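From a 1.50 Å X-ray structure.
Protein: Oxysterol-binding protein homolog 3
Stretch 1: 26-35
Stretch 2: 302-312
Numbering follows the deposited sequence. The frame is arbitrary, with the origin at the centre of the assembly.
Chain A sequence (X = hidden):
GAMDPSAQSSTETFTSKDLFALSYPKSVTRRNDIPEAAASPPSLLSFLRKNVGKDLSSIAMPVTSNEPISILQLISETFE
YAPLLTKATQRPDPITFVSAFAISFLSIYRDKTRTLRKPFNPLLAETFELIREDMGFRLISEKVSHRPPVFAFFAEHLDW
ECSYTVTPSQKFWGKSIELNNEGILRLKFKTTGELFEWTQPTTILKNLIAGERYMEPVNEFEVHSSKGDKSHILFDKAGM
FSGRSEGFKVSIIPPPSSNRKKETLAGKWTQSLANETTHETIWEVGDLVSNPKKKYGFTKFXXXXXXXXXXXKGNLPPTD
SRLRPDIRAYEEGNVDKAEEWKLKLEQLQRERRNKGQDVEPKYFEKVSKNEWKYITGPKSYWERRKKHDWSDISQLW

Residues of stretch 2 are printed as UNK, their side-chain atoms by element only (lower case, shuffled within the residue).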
# COMPACT_ATOMS: atom_id res chain seq x y z
N LYS A 26 20.92 -7.71 -13.15
CA LYS A 26 20.10 -8.82 -13.72
C LYS A 26 18.65 -8.39 -13.87
O LYS A 26 18.33 -7.21 -13.75
CB LYS A 26 20.19 -10.06 -12.82
CG LYS A 26 19.63 -9.85 -11.42
CD LYS A 26 19.81 -11.08 -10.55
CE LYS A 26 19.09 -12.29 -11.12
NZ LYS A 26 17.62 -12.07 -11.20
N SER A 27 17.77 -9.36 -14.12
CA SER A 27 16.35 -9.07 -14.29
C SER A 27 15.52 -10.35 -14.28
O SER A 27 16.07 -11.45 -14.28
CB SER A 27 16.12 -8.33 -15.60
OG SER A 27 16.51 -9.14 -16.70
N VAL A 28 14.20 -10.19 -14.27
CA VAL A 28 13.30 -11.33 -14.27
C VAL A 28 12.03 -11.05 -15.06
O VAL A 28 11.55 -9.92 -15.10
CB VAL A 28 12.90 -11.74 -12.83
CG1 VAL A 28 14.13 -12.10 -12.02
CG2 VAL A 28 12.12 -10.62 -12.17
N THR A 29 11.51 -12.09 -15.69
CA THR A 29 10.28 -11.99 -16.46
C THR A 29 9.13 -12.08 -15.47
O THR A 29 9.06 -13.02 -14.68
CB THR A 29 10.16 -13.15 -17.47
OG1 THR A 29 11.29 -13.14 -18.34
CG2 THR A 29 8.89 -13.01 -18.29
N ARG A 30 8.23 -11.11 -15.51
CA ARG A 30 7.08 -11.12 -14.61
C ARG A 30 5.80 -11.38 -15.40
O ARG A 30 5.73 -11.11 -16.60
CB ARG A 30 7.00 -9.79 -13.85
CG ARG A 30 8.22 -9.57 -12.95
CD ARG A 30 8.17 -8.24 -12.21
NE ARG A 30 9.41 -8.01 -11.48
CZ ARG A 30 9.75 -8.62 -10.35
NH1 ARG A 30 8.94 -9.52 -9.80
NH2 ARG A 30 10.92 -8.37 -9.79
N ARG A 31 4.79 -11.92 -14.72
CA ARG A 31 3.54 -12.26 -15.39
C ARG A 31 2.76 -11.07 -15.93
O ARG A 31 2.13 -11.18 -16.99
CB ARG A 31 2.66 -13.12 -14.48
CG ARG A 31 2.29 -12.50 -13.14
CD ARG A 31 1.63 -13.53 -12.23
NE ARG A 31 1.09 -12.92 -11.03
CZ ARG A 31 0.44 -13.59 -10.08
NH1 ARG A 31 0.25 -14.89 -10.18
NH2 ARG A 31 -0.06 -12.93 -9.04
N ASN A 32 2.80 -9.94 -15.23
CA ASN A 32 2.10 -8.74 -15.66
C ASN A 32 0.63 -9.01 -15.96
O ASN A 32 0.03 -8.34 -16.80
CB ASN A 32 2.77 -8.16 -16.92
CG ASN A 32 4.21 -7.77 -16.68
OD1 ASN A 32 4.52 -7.02 -15.76
ND2 ASN A 32 5.11 -8.28 -17.52
N ASP A 33 0.06 -9.99 -15.27
CA ASP A 33 -1.32 -10.36 -15.50
C ASP A 33 -1.76 -11.34 -14.42
O ASP A 33 -0.93 -11.92 -13.72
CB ASP A 33 -1.43 -10.99 -16.89
CG ASP A 33 -2.87 -11.27 -17.31
OD1 ASP A 33 -3.74 -10.42 -17.05
OD2 ASP A 33 -3.11 -12.33 -17.91
N ILE A 34 -3.07 -11.51 -14.28
CA ILE A 34 -3.65 -12.44 -13.32
C ILE A 34 -4.90 -13.05 -13.92
O ILE A 34 -5.47 -12.51 -14.87
CB ILE A 34 -4.09 -11.75 -12.00
CG1 ILE A 34 -5.01 -10.57 -12.31
CG2 ILE A 34 -2.88 -11.37 -11.18
CD1 ILE A 34 -5.82 -10.11 -11.11
N PRO A 35 -5.33 -14.19 -13.38
CA PRO A 35 -6.54 -14.83 -13.90
C PRO A 35 -7.74 -13.92 -13.62
O PRO A 35 -7.73 -13.15 -12.67
CB PRO A 35 -6.62 -16.13 -13.10
CG PRO A 35 -5.17 -16.44 -12.82
CD PRO A 35 -4.63 -15.08 -12.44
N UNK A 302 0.36 -4.44 -9.49
CA UNK A 302 -0.46 -5.18 -8.54
C UNK A 302 -0.45 -6.67 -8.89
O UNK A 302 -0.31 -7.52 -8.02
c UNK A 302 -1.94 -4.73 -8.58
o UNK A 302 -2.01 -3.30 -8.66
c UNK A 302 -2.67 -5.21 -7.32
N UNK A 303 -0.61 -6.96 -10.18
CA UNK A 303 -0.64 -8.34 -10.65
C UNK A 303 0.66 -9.09 -10.39
O UNK A 303 0.67 -10.32 -10.32
c UNK A 303 -0.96 -8.36 -12.15
N UNK A 304 1.75 -8.35 -10.24
CA UNK A 304 3.05 -8.95 -10.00
C UNK A 304 3.40 -9.16 -8.53
O UNK A 304 4.35 -9.88 -8.21
c UNK A 304 4.12 -8.24 -12.18
c UNK A 304 4.14 -8.11 -10.67
o UNK A 304 3.72 -9.28 -12.70
n UNK A 304 4.55 -7.20 -12.88
N UNK A 305 2.63 -8.55 -7.64
CA UNK A 305 2.88 -8.65 -6.21
C UNK A 305 2.89 -10.06 -5.65
O UNK A 305 3.77 -10.43 -4.86
c UNK A 305 0.61 -5.70 -5.02
c UNK A 305 1.83 -7.83 -5.44
c UNK A 305 1.90 -6.30 -5.55
c UNK A 305 3.11 -5.78 -4.79
N UNK A 306 1.91 -10.87 -6.06
CA UNK A 306 1.80 -12.22 -5.54
C UNK A 306 2.47 -13.30 -6.36
O UNK A 306 2.21 -14.49 -6.16
c UNK A 306 0.32 -12.58 -5.35
c UNK A 306 0.09 -13.61 -4.25
n UNK A 306 0.85 -13.48 -3.17
o UNK A 306 -0.76 -14.50 -4.37
N UNK A 307 3.34 -12.91 -7.29
CA UNK A 307 4.04 -13.90 -8.10
C UNK A 307 5.35 -14.35 -7.48
O UNK A 307 6.09 -13.54 -6.90
c UNK A 307 5.40 -13.84 -11.78
c UNK A 307 5.11 -14.35 -10.37
o UNK A 307 5.58 -12.63 -11.97
c UNK A 307 4.32 -13.36 -9.51
o UNK A 307 5.47 -14.69 -12.70
N UNK A 308 5.63 -15.64 -7.58
CA UNK A 308 6.88 -16.20 -7.09
C UNK A 308 7.76 -16.38 -8.32
O UNK A 308 7.43 -17.15 -9.22
c UNK A 308 5.83 -17.41 -5.14
c UNK A 308 5.48 -18.72 -4.46
c UNK A 308 6.66 -17.58 -6.42
c UNK A 308 8.01 -18.22 -6.09
N UNK A 309 8.86 -15.63 -8.38
CA UNK A 309 9.78 -15.73 -9.51
C UNK A 309 11.09 -16.32 -8.99
O UNK A 309 11.18 -16.72 -7.83
c UNK A 309 8.83 -13.59 -10.46
o UNK A 309 10.86 -13.58 -9.16
c UNK A 309 10.11 -14.34 -10.10
N UNK A 310 12.10 -16.37 -9.85
CA UNK A 310 13.40 -16.91 -9.47
C UNK A 310 14.01 -16.09 -8.33
O UNK A 310 14.92 -16.54 -7.64
c UNK A 310 14.34 -16.90 -10.67
o UNK A 310 14.65 -15.17 -13.60
c UNK A 310 14.57 -15.52 -11.25
o UNK A 310 16.46 -15.94 -12.62
c UNK A 310 15.28 -15.55 -12.58
N UNK A 311 13.50 -14.87 -8.13
CA UNK A 311 14.02 -14.03 -7.07
C UNK A 311 13.61 -14.58 -5.71
O UNK A 311 14.41 -14.64 -4.78
c UNK A 311 13.86 -11.79 -5.93
c UNK A 311 13.52 -10.53 -8.67
c UNK A 311 14.05 -11.92 -8.44
c UNK A 311 13.49 -12.58 -7.18
N UNK A 312 12.35 -15.02 -5.62
CA UNK A 312 11.80 -15.54 -4.37
C UNK A 312 11.90 -17.04 -4.17
O UNK A 312 11.94 -17.51 -3.02
c UNK A 312 10.00 -12.99 -5.57
o UNK A 312 10.08 -11.75 -5.64
c UNK A 312 10.33 -15.14 -4.24
o UNK A 312 9.89 -13.71 -6.59
c UNK A 312 10.03 -13.65 -4.20
O HOH W 1 6.68 -14.63 -15.09
O HOH W 2 12.97 -14.39 -15.68
O HOH W 3 6.29 -10.52 -10.37
O HOH W 4 8.00 -11.62 -7.59
O HOH W 5 10.84 -9.74 -7.29
O HOH W 6 -0.46 -10.27 -7.49

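Position 302 carries three side-chain atoms, one carbon bearing an oxygen and a second carbon, and none of them reaches stretch 1. This β-branched hydroxyl side chain is Thr302, in a helix that enters from earlier in the chain. At 303 a single carbon points toward stretch 1, and so small a side chain can only be Ala303. Its CB packs 3.7 Å from CG2 of Ile34 and lies 3.7 Å from the backbone N of Asp33, while the CA atoms of Asp33 and Ala303 approach to 5.3 Å.

Position 304 has two carbons, the second carrying one oxygen and one nitrogen. That is a short carboxamide, its oxygen close to a backbone NH of stretch 1 and its nitrogen close to a side-chain oxygen: Asn304. Its OD1 accepts a hydrogen bond from Asn32 N (2.8 Å) and its ND2 donates one to Asn32 OD1 (2.9 Å), so a single amide reads both backbone and side chain of Asn32.

Four carbons forked at the second, on a CA-to-CB bond that points away from stretch 1, make 305 Leu305. Position 306 again has two carbons, the second with an oxygen and a nitrogen, and is Asn306; its CB lies 3.7 Å from Arg31 NH2.

Three carbons ending in two oxygens extend from 307 toward stretch 1, with chi1 and chi2 both t. This is a carboxylate, Glu307. OE1 accepts a hydrogen bond from Arg31 N (2.9 Å), whereas CB lies over one face of the Arg31 guanidinium.

At 308 the CA-to-CB bond points away from stretch 1, and its four carbons, forked at the first with one arm two carbons long, make no contact: Ile308. Position 309 has one carbon carrying an oxygen and a carbon, the latter near the Arg30 guanidinium; it is Thr309, with CG2 4.1 Å from Arg30 NH1. Three carbons and two terminal oxygens at 310 identify Glu310, whose OE2 comes within 3.5 Å of Val28 CG1. The four carbons of 311, forked at the first, belong to Ile311; CG1 packs 3.6 Å from Val28 CG1, and CD1 sits 3.6 Å from Arg30 NH2. Position 312, three carbons and two oxygens, is Glu312, which makes no direct contact within 4.5 Å but whose OE1 accepts a hydrogen bond from Thr309 N (2.8 Å).

The contact buries 688 Å² and works without a regular helix or strand in stretch 1. Its polar centre is Arg31 and Asn32: Arg31 NE and NH2 both donate to Ala303 O, at 2.7 and 3.0 Å, while the neighbouring backbone NH groups engage Glu307 and Asn304. Water extends this network. One molecule bridges Thr29 O and Glu307 OE2, another links Thr29 N to Glu310 OE2, and a third joins Arg30 NH2 to Glu312 OE2. Apolar packing flanks the centre, through Val28 with Ile311 and Ile34 with Ala303.

Stretch 2 302-312: TANLNEITEIE
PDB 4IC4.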